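Local coordinates for protein rubber oxygenase (Streptomyces sp., PDB 5O1L) that cleaves the carbon chain of poly(cis-1,4-isoprene) rubber oxidatively with molecular oxygen at a non-covalently bound b-type heme, releasing oligo-isoprenoids with keto and aldehyde ends, at residues A115-A120 with A180-G185; G127-A132 with K243-R248; A235-R240 with Y329-E334. One frame throughout, in Å; residues are numbered along the deposited sequence.

Interaction 1 (A115-A120 with A180-G185); sequences ALDRGA and AYLPHG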
loop_
_atom_site.group_PDB
_atom_site.type_symbol
_atom_site.label_atom_id
_atom_site.label_comp_id
_atom_site.label_asym_id
_atom_site.label_seq_id
_atom_site.Cartn_x
_atom_site.Cartn_y
_atom_site.Cartn_z
ATOM N N ALA A 115 -13.784 3.065 -15.438
ATOM C CA ALA A 115 -13.798 2.615 -14.064
ATOM C C ALA A 115 -12.635 3.177 -13.298
ATOM O O ALA A 115 -12.742 3.502 -12.123
ATOM C CB ALA A 115 -13.763 1.103 -13.985
ATOM N N LEU A 116 -11.480 3.215 -13.926
ATOM C CA LEU A 116 -10.344 3.830 -13.278
ATOM C C LEU A 116 -10.635 5.284 -12.891
ATOM O O LEU A 116 -10.263 5.717 -11.826
ATOM C CB LEU A 116 -9.081 3.706 -14.115
ATOM C CG LEU A 116 -8.524 2.304 -14.287
ATOM C CD1 LEU A 116 -7.408 2.366 -15.352
ATOM C CD2 LEU A 116 -8.128 1.655 -13.031
ATOM N N ASP A 117 -11.249 6.006 -13.794
ATOM C CA ASP A 117 -11.624 7.418 -13.522
ATOM C C ASP A 117 -12.606 7.475 -12.377
ATOM O O ASP A 117 -12.510 8.367 -11.470
ATOM C CB ASP A 117 -12.257 8.042 -14.751
ATOM C CG ASP A 117 -11.316 8.323 -15.895
ATOM O OD1 ASP A 117 -10.072 8.222 -15.790
ATOM O OD2 ASP A 117 -11.864 8.713 -16.989
ATOM N N ARG A 118 -13.599 6.572 -12.355
ATOM C CA ARG A 118 -14.578 6.569 -11.298
ATOM C C ARG A 118 -13.964 6.265 -9.952
ATOM O O ARG A 118 -14.326 6.836 -8.938
ATOM C CB ARG A 118 -15.715 5.612 -11.641
ATOM C CG ARG A 118 -16.768 5.591 -10.599
ATOM C CD ARG A 118 -17.974 4.700 -10.985
ATOM N NE ARG A 118 -19.026 5.070 -10.111
ATOM C CZ ARG A 118 -20.315 5.160 -10.415
ATOM N NH1 ARG A 118 -20.746 4.807 -11.616
ATOM N NH2 ARG A 118 -21.164 5.531 -9.470
ATOM N N GLY A 119 -13.034 5.310 -9.936
ATOM C CA GLY A 119 -12.357 4.993 -8.701
ATOM C C GLY A 119 -11.500 6.082 -8.157
ATOM O O GLY A 119 -11.430 6.266 -6.937
ATOM N N ALA A 120 -10.868 6.818 -9.078
ATOM C CA ALA A 120 -10.072 7.991 -8.666
ATOM C C ALA A 120 -10.992 9.076 -8.101
ATOM O O ALA A 120 -10.681 9.664 -7.061
ATOM C CB ALA A 120 -9.325 8.533 -9.876
ATOM N N ALA A 180 -4.331 9.230 -11.566
ATOM C CA ALA A 180 -3.369 8.119 -11.555
ATOM C C ALA A 180 -3.031 7.578 -12.921
ATOM O O ALA A 180 -1.815 7.473 -13.252
ATOM C CB ALA A 180 -3.877 7.004 -10.661
ATOM N N TYR A 181 -4.005 7.206 -13.721
ATOM C CA TYR A 181 -3.792 6.551 -14.971
ATOM C C TYR A 181 -4.108 7.411 -16.189
ATOM O O TYR A 181 -4.119 6.908 -17.314
ATOM C CB TYR A 181 -4.532 5.170 -15.031
ATOM C CG TYR A 181 -3.945 4.181 -14.048
ATOM C CD1 TYR A 181 -2.757 3.583 -14.324
ATOM C CD2 TYR A 181 -4.525 3.916 -12.824
ATOM C CE1 TYR A 181 -2.107 2.691 -13.454
ATOM C CE2 TYR A 181 -3.901 2.975 -11.945
ATOM C CZ TYR A 181 -2.681 2.397 -12.289
ATOM O OH TYR A 181 -2.114 1.498 -11.416
ATOM N N LEU A 182 -4.216 8.719 -15.989
ATOM C CA LEU A 182 -4.409 9.656 -17.121
ATOM C C LEU A 182 -3.083 9.968 -17.760
ATOM O O LEU A 182 -2.055 9.794 -17.171
ATOM C CB LEU A 182 -5.100 10.891 -16.579
ATOM C CG LEU A 182 -6.459 10.709 -15.910
ATOM C CD1 LEU A 182 -6.973 12.060 -15.384
ATOM C CD2 LEU A 182 -7.444 10.006 -16.848
ATOM N N PRO A 183 -3.080 10.558 -18.971
ATOM C CA PRO A 183 -1.797 10.846 -19.631
ATOM C C PRO A 183 -0.879 11.762 -18.848
ATOM O O PRO A 183 0.322 11.546 -18.817
ATOM C CB PRO A 183 -2.235 11.455 -20.987
ATOM C CG PRO A 183 -3.590 10.852 -21.220
ATOM C CD PRO A 183 -4.244 10.772 -19.868
ATOM N N HIS A 184 -1.432 12.714 -18.109
ATOM C CA HIS A 184 -0.673 13.614 -17.312
ATOM C C HIS A 184 -0.416 13.156 -15.891
ATOM O O HIS A 184 0.224 13.861 -15.113
ATOM C CB HIS A 184 -1.348 15.017 -17.223
ATOM C CG HIS A 184 -2.753 14.977 -16.738
ATOM N ND1 HIS A 184 -3.143 15.125 -15.414
ATOM C CD2 HIS A 184 -3.857 14.659 -17.423
ATOM C CE1 HIS A 184 -4.443 14.961 -15.341
ATOM N NE2 HIS A 184 -4.905 14.728 -16.544
ATOM N N GLY A 185 -0.990 11.984 -15.543
ATOM C CA GLY A 185 -0.652 11.420 -14.253
ATOM C C GLY A 185 0.593 10.653 -14.201
ATOM O O GLY A 185 1.412 10.743 -15.145
#
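Leu116 and Tyr181 form a small, partly buried apolar contact between helix 113-125 and the loop that leads into helix 187-204. The evidence is a single methyl: Leu116 CD1 stands 4.0 Å from Tyr181 CB, and it is almost as near to Tyr181 CG and CD2, so it sits against the root of the side chain and not its phenol end. The methyl approaches the ring obliquely. With CG anti to the carbonyl carbon (chi1 -66°), Tyr181 lays CB and the near end of its ring against that methyl; the ring then runs on, away from Leu116, to a hydroxyl hydrogen-bonded to Ser264. One residue further along both segments, Leu182 lies across Asp117 at about a right angle, bringing Leu182 CD2 to 3.3 Å from Asp117 OD1. That is a van der Waals approach by a carboxylate whose other oxygen, OD2, makes a salt bridge with Lys113 one turn back. From Leu182 to Gly185 the loop makes a type I beta turn, with Gly185 N bonded to Leu182 O at 2.9 Å. Met107 touches both Leu116 and Tyr181, His259 of helix 251-267 packs on Leu116, and Met187 and Ile188 of helix 187-204 pack against Tyr181.

Interaction 2 (G127-A132 with K243-R248); sequences GIYVGA and KQWGVR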
loop_
_atom_site.group_PDB
_atom_site.type_symbol
_atom_site.label_atom_id
_atom_site.label_comp_id
_atom_site.label_asym_id
_atom_site.label_seq_id
_atom_site.Cartn_x
_atom_site.Cartn_y
_atom_site.Cartn_z
ATOM N N GLY A 127 -11.836 11.250 0.474
ATOM C CA GLY A 127 -10.402 11.380 0.740
ATOM C C GLY A 127 -9.976 11.448 2.167
ATOM O O GLY A 127 -8.937 10.901 2.509
ATOM N N ILE A 128 -10.728 12.103 3.035
ATOM C CA ILE A 128 -10.331 12.102 4.458
ATOM C C ILE A 128 -10.300 10.676 5.019
ATOM O O ILE A 128 -9.392 10.284 5.783
ATOM C CB ILE A 128 -11.198 13.045 5.310
ATOM C CG1 ILE A 128 -10.583 13.173 6.713
ATOM C CG2 ILE A 128 -12.615 12.660 5.329
ATOM C CD1 ILE A 128 -11.352 14.191 7.523
ATOM N N TYR A 129 -11.316 9.876 4.637
ATOM C CA TYR A 129 -11.416 8.522 5.144
ATOM C C TYR A 129 -10.387 7.611 4.552
ATOM O O TYR A 129 -9.662 6.919 5.273
ATOM C CB TYR A 129 -12.831 7.932 4.911
ATOM C CG TYR A 129 -13.912 8.867 5.397
ATOM C CD1 TYR A 129 -13.944 9.216 6.735
ATOM C CD2 TYR A 129 -14.827 9.422 4.502
ATOM C CE1 TYR A 129 -14.829 10.154 7.203
ATOM C CE2 TYR A 129 -15.749 10.334 4.955
ATOM C CZ TYR A 129 -15.746 10.672 6.324
ATOM O OH TYR A 129 -16.629 11.645 6.913
ATOM N N VAL A 130 -10.251 7.644 3.226
ATOM C CA VAL A 130 -9.236 6.792 2.584
ATOM C C VAL A 130 -7.834 7.158 3.043
ATOM O O VAL A 130 -6.974 6.308 3.323
ATOM C CB VAL A 130 -9.390 6.879 1.089
ATOM C CG1 VAL A 130 -8.401 6.176 0.358
ATOM C CG2 VAL A 130 -10.738 6.370 0.625
ATOM N N GLY A 131 -7.582 8.453 3.104
ATOM C CA GLY A 131 -6.234 8.910 3.448
ATOM C C GLY A 131 -5.903 8.565 4.889
ATOM O O GLY A 131 -4.752 8.211 5.214
ATOM N N ALA A 132 -6.860 8.690 5.791
ATOM C CA ALA A 132 -6.623 8.353 7.193
ATOM C C ALA A 132 -6.419 6.849 7.345
ATOM O O ALA A 132 -5.580 6.387 8.101
ATOM C CB ALA A 132 -7.776 8.813 8.060
ATOM N N LYS A 243 -16.942 0.842 4.829
ATOM C CA LYS A 243 -18.300 0.319 4.894
ATOM C C LYS A 243 -18.684 0.245 6.344
ATOM O O LYS A 243 -19.849 0.650 6.671
ATOM C CB LYS A 243 -18.464 -1.006 4.140
ATOM C CG LYS A 243 -18.386 -0.795 2.654
ATOM C CD LYS A 243 -18.394 -2.074 1.846
ATOM C CE LYS A 243 -18.868 -1.841 0.441
ATOM N NZ LYS A 243 -18.834 -3.147 -0.283
ATOM N N GLN A 244 -17.814 -0.227 7.230
ATOM C CA GLN A 244 -18.155 -0.375 8.655
ATOM C C GLN A 244 -18.515 0.975 9.254
ATOM O O GLN A 244 -19.432 1.078 10.084
ATOM C CB GLN A 244 -17.008 -0.976 9.459
ATOM C CG GLN A 244 -17.332 -1.300 10.910
ATOM C CD GLN A 244 -16.094 -1.730 11.699
ATOM O OE1 GLN A 244 -15.010 -1.960 11.131
ATOM N NE2 GLN A 244 -16.216 -1.771 13.018
ATOM N N TRP A 245 -17.818 2.028 8.867
ATOM C CA TRP A 245 -18.052 3.395 9.367
ATOM C C TRP A 245 -19.272 4.051 8.812
ATOM O O TRP A 245 -19.608 5.156 9.289
ATOM C CB TRP A 245 -16.831 4.277 9.042
ATOM C CG TRP A 245 -15.587 3.991 9.801
ATOM C CD1 TRP A 245 -15.441 3.195 10.872
ATOM C CD2 TRP A 245 -14.328 4.563 9.560
ATOM N NE1 TRP A 245 -14.151 3.216 11.282
ATOM C CE2 TRP A 245 -13.441 4.066 10.512
ATOM C CE3 TRP A 245 -13.839 5.456 8.607
ATOM C CZ2 TRP A 245 -12.076 4.467 10.536
ATOM C CZ3 TRP A 245 -12.512 5.840 8.634
ATOM C CH2 TRP A 245 -11.666 5.358 9.619
ATOM N N GLY A 246 -19.927 3.476 7.840
ATOM C CA GLY A 246 -21.071 4.073 7.188
ATOM C C GLY A 246 -20.757 5.087 6.157
ATOM O O GLY A 246 -21.597 5.869 5.726
ATOM N N VAL A 247 -19.549 5.063 5.635
ATOM C CA VAL A 247 -19.316 5.833 4.455
ATOM C C VAL A 247 -20.247 5.318 3.336
ATOM O O VAL A 247 -20.412 4.060 3.219
ATOM C CB VAL A 247 -17.810 5.732 4.035
ATOM C CG1 VAL A 247 -17.566 6.435 2.707
ATOM C CG2 VAL A 247 -16.921 6.208 5.151
ATOM N N ARG A 248 -20.788 6.230 2.525
ATOM C CA ARG A 248 -21.679 5.802 1.438
ATOM C C ARG A 248 -20.856 5.292 0.272
ATOM O O ARG A 248 -20.156 6.024 -0.408
ATOM C CB ARG A 248 -22.656 6.892 1.052
ATOM C CG ARG A 248 -23.596 7.293 2.208
ATOM C CD ARG A 248 -24.225 6.184 3.138
ATOM N NE ARG A 248 -25.427 5.652 2.483
ATOM C CZ ARG A 248 -26.069 4.528 2.809
ATOM N NH1 ARG A 248 -27.119 4.122 2.067
ATOM N NH2 ARG A 248 -25.685 3.785 3.843
#
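With chi1 at -50°, Tyr129 carries its ring beside its own backbone N and projects it from helix 127-142 toward the chain that follows helix 224-244. Val247, with CG1 anti to the backbone N, is thereby left with its other methyl, CG2, turned onto that ring. The result is a CH-pi contact: Val247 CG2 lies 4.2 Å from the centroid of the Tyr129 ring and 23° off its normal, shifted toward the rim, where Tyr129 CD2 is its nearest atom at 3.9 Å. The opposite face of the same ring is covered by Ile128 CG2, 3.7 Å above the plane and over its centre, so the phenol is clamped between two aliphatic methyls. Trp245 adds the benzo part of its indole, CZ3 meeting Tyr129 CD1 at 4.1 Å in an oblique approach. Between the two partners, Gly246, the first residue to leave helical angles, forms a Schellman motif; its positive phi, 80°, turns the chain, consistent with Trp245 and Val247 both meeting the same tyrosine. Trp355 of helix 345-362 meets Trp245 edge-to-face and also touches Tyr129, while Val359 packs on both Tyr129 and Val247. The side chains meeting across the two segments do so through carbon alone and all three residues are buried, consistent with shape complementarity and dispersion, plus a mild CH-pi attraction, as the main link between this helix end and helix 127-142.

Interaction 3 (A235-R240 with Y329-E334); sequences ATFVMR and YTLGGE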
loop_
_atom_site.group_PDB
_atom_site.type_symbol
_atom_site.label_atom_id
_atom_site.label_comp_id
_atom_site.label_asym_id
_atom_site.label_seq_id
_atom_site.Cartn_x
_atom_site.Cartn_y
_atom_site.Cartn_z
ATOM N N ALA A 235 -6.115 -2.228 -0.034
ATOM C CA ALA A 235 -7.445 -2.244 -0.677
ATOM C C ALA A 235 -8.549 -2.892 0.172
ATOM O O ALA A 235 -9.571 -2.301 0.435
ATOM C CB ALA A 235 -7.360 -2.936 -1.992
ATOM N N THR A 236 -8.320 -4.149 0.547
ATOM C CA THR A 236 -9.425 -4.871 1.171
ATOM C C THR A 236 -9.725 -4.265 2.539
ATOM O O THR A 236 -10.907 -4.197 2.945
ATOM C CB THR A 236 -9.008 -6.352 1.362
ATOM O OG1 THR A 236 -8.519 -6.755 0.048
ATOM C CG2 THR A 236 -10.159 -7.193 1.662
ATOM N N PHE A 237 -8.685 -3.904 3.279
ATOM C CA PHE A 237 -8.871 -3.266 4.583
ATOM C C PHE A 237 -9.592 -1.944 4.489
ATOM O O PHE A 237 -10.568 -1.693 5.222
ATOM C CB PHE A 237 -7.460 -3.020 5.211
ATOM C CG PHE A 237 -7.481 -2.132 6.438
ATOM C CD1 PHE A 237 -7.940 -2.594 7.582
ATOM C CD2 PHE A 237 -6.997 -0.851 6.336
ATOM C CE1 PHE A 237 -7.903 -1.742 8.769
ATOM C CE2 PHE A 237 -6.981 0.000 7.434
ATOM C CZ PHE A 237 -7.425 -0.482 8.625
ATOM N N VAL A 238 -9.191 -1.073 3.589
ATOM C CA VAL A 238 -9.824 0.239 3.495
ATOM C C VAL A 238 -11.251 0.113 3.143
ATOM O O VAL A 238 -12.097 0.831 3.732
ATOM C CB VAL A 238 -9.052 1.140 2.508
ATOM C CG1 VAL A 238 -9.794 2.420 2.179
ATOM C CG2 VAL A 238 -7.755 1.452 3.078
ATOM N N MET A 239 -11.611 -0.731 2.173
ATOM C CA MET A 239 -13.038 -0.897 1.812
ATOM C C MET A 239 -13.805 -1.406 3.001
ATOM O O MET A 239 -14.944 -0.916 3.259
ATOM C CB MET A 239 -13.193 -1.788 0.580
ATOM C CG MET A 239 -14.611 -1.936 0.136
ATOM S SD MET A 239 -15.428 -0.350 -0.249
ATOM C CE MET A 239 -14.444 0.236 -1.635
ATOM N N ARG A 240 -13.283 -2.398 3.708
ATOM C CA ARG A 240 -13.991 -2.919 4.875
ATOM C C ARG A 240 -14.250 -1.839 5.886
ATOM O O ARG A 240 -15.393 -1.711 6.426
ATOM C CB ARG A 240 -13.282 -4.081 5.520
ATOM C CG ARG A 240 -13.938 -4.612 6.788
ATOM C CD ARG A 240 -13.180 -5.822 7.354
ATOM N NE ARG A 240 -11.790 -5.578 7.808
ATOM C CZ ARG A 240 -11.390 -5.073 8.969
ATOM N NH1 ARG A 240 -12.227 -4.657 9.918
ATOM N NH2 ARG A 240 -10.093 -4.949 9.184
ATOM N N TYR A 329 -9.100 2.245 17.395
ATOM C CA TYR A 329 -10.477 2.134 16.920
ATOM C C TYR A 329 -10.486 1.537 15.498
ATOM O O TYR A 329 -11.379 0.737 15.192
ATOM C CB TYR A 329 -11.048 3.538 16.914
ATOM C CG TYR A 329 -12.385 3.651 16.219
ATOM C CD1 TYR A 329 -13.487 3.055 16.727
ATOM C CD2 TYR A 329 -12.513 4.410 15.067
ATOM C CE1 TYR A 329 -14.690 3.144 16.058
ATOM C CE2 TYR A 329 -13.700 4.570 14.434
ATOM C CZ TYR A 329 -14.775 3.969 14.922
ATOM O OH TYR A 329 -15.989 4.106 14.240
ATOM N N THR A 330 -9.561 1.981 14.693
ATOM C CA THR A 330 -9.491 1.589 13.275
ATOM C C THR A 330 -9.022 0.163 13.156
ATOM O O THR A 330 -9.642 -0.666 12.412
ATOM C CB THR A 330 -8.587 2.513 12.553
ATOM O OG1 THR A 330 -9.157 3.836 12.558
ATOM C CG2 THR A 330 -8.443 2.074 11.140
ATOM N N LEU A 331 -7.970 -0.212 13.870
ATOM C CA LEU A 331 -7.389 -1.552 13.744
ATOM C C LEU A 331 -8.050 -2.606 14.620
ATOM O O LEU A 331 -7.828 -3.826 14.388
ATOM C CB LEU A 331 -5.906 -1.510 14.023
ATOM C CG LEU A 331 -5.181 -0.692 12.951
ATOM C CD1 LEU A 331 -3.819 -0.270 13.417
ATOM C CD2 LEU A 331 -5.105 -1.468 11.640
ATOM N N GLY A 332 -8.734 -2.154 15.637
ATOM C CA GLY A 332 -9.268 -3.067 16.674
ATOM C C GLY A 332 -8.254 -3.258 17.752
ATOM O O GLY A 332 -7.039 -3.109 17.575
ATOM N N GLY A 333 -8.749 -3.632 18.918
ATOM C CA GLY A 333 -7.890 -3.781 20.078
ATOM C C GLY A 333 -6.911 -4.927 20.004
ATOM O O GLY A 333 -5.815 -4.788 20.517
ATOM N N GLU A 334 -7.226 -5.993 19.293
ATOM C CA GLU A 334 -6.282 -7.122 19.146
ATOM C C GLU A 334 -5.066 -6.748 18.351
ATOM O O GLU A 334 -3.931 -6.973 18.786
ATOM C CB GLU A 334 -6.919 -8.334 18.482
ATOM C CG GLU A 334 -7.965 -9.041 19.344
ATOM C CD GLU A 334 -8.751 -10.054 18.518
ATOM O OE1 GLU A 334 -9.966 -9.786 18.276
ATOM O OE2 GLU A 334 -8.122 -11.079 18.084
HETATM O O HOH W 1 -10.649 -3.281 12.394
HETATM O O HOH W 2 -7.478 -4.716 11.486
#
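Helix-helix packing inside the all-alpha catalytic domain brings Phe237, on helix 224-244, against Thr330 and Leu331 at the end of helix 320-331. The phenyl para carbon, CZ, makes the closest approaches. Phe237 CZ lies 3.7 Å from Thr330 CG2, which comes to the ring edge near its plane, and 3.9 Å from Leu331 CD2, which arrives obliquely. With CG anti to the backbone N (chi1 169°), Phe237 presents CZ to helix 320-331; its side chain crosses both partner side chains at about a right angle. Thr330 turns its methyl to the phenyl, while OG1 is bonded back to Phe326 O.

Two waters lie beside these carbons. Water 1 lies at the edge of the Arg240 guanidinium and in its plane, accepting from Arg240 NH1 at 3.2 Å and donating to Thr330 O at 2.8 Å; Lys241 NZ is a further donor to that carbonyl. A second water gives Leu331 O a 3.1 Å bond, although its link to Arg240 NH2 is weak. Gly332, with phi 89°, breaks the helix and is N-cap of helix 333-339. Last-turn carbonyls lack the usual amide donors, and bonding to water and, at Thr330 O, to Lys241 is typical of a helix C-terminus.

Overall arrangement
Interactions 2 and 3 are buried and hold successive parts of helix 224-244: 235-240 meets 329-334, and the helix end at 243-248 meets 127-132. Their centres are 11 Å apart and they touch, Trp245 NE1 lying 3.5 Å from Tyr329 CE2 with the ring planes nearly parallel. Interaction 1 is only partly buried, with its centre 20 Å from interaction 2 and 25 Å from interaction 3; its helix 113-125 directly precedes helix 127-142 of interaction 2. The chemistry differs with place: interaction 2 joins its segments by aromatic and aliphatic carbon, interaction 3 adds water-bridged carbonyls at a helix end, and interaction 1 sets a carboxylate beside a leucine methyl.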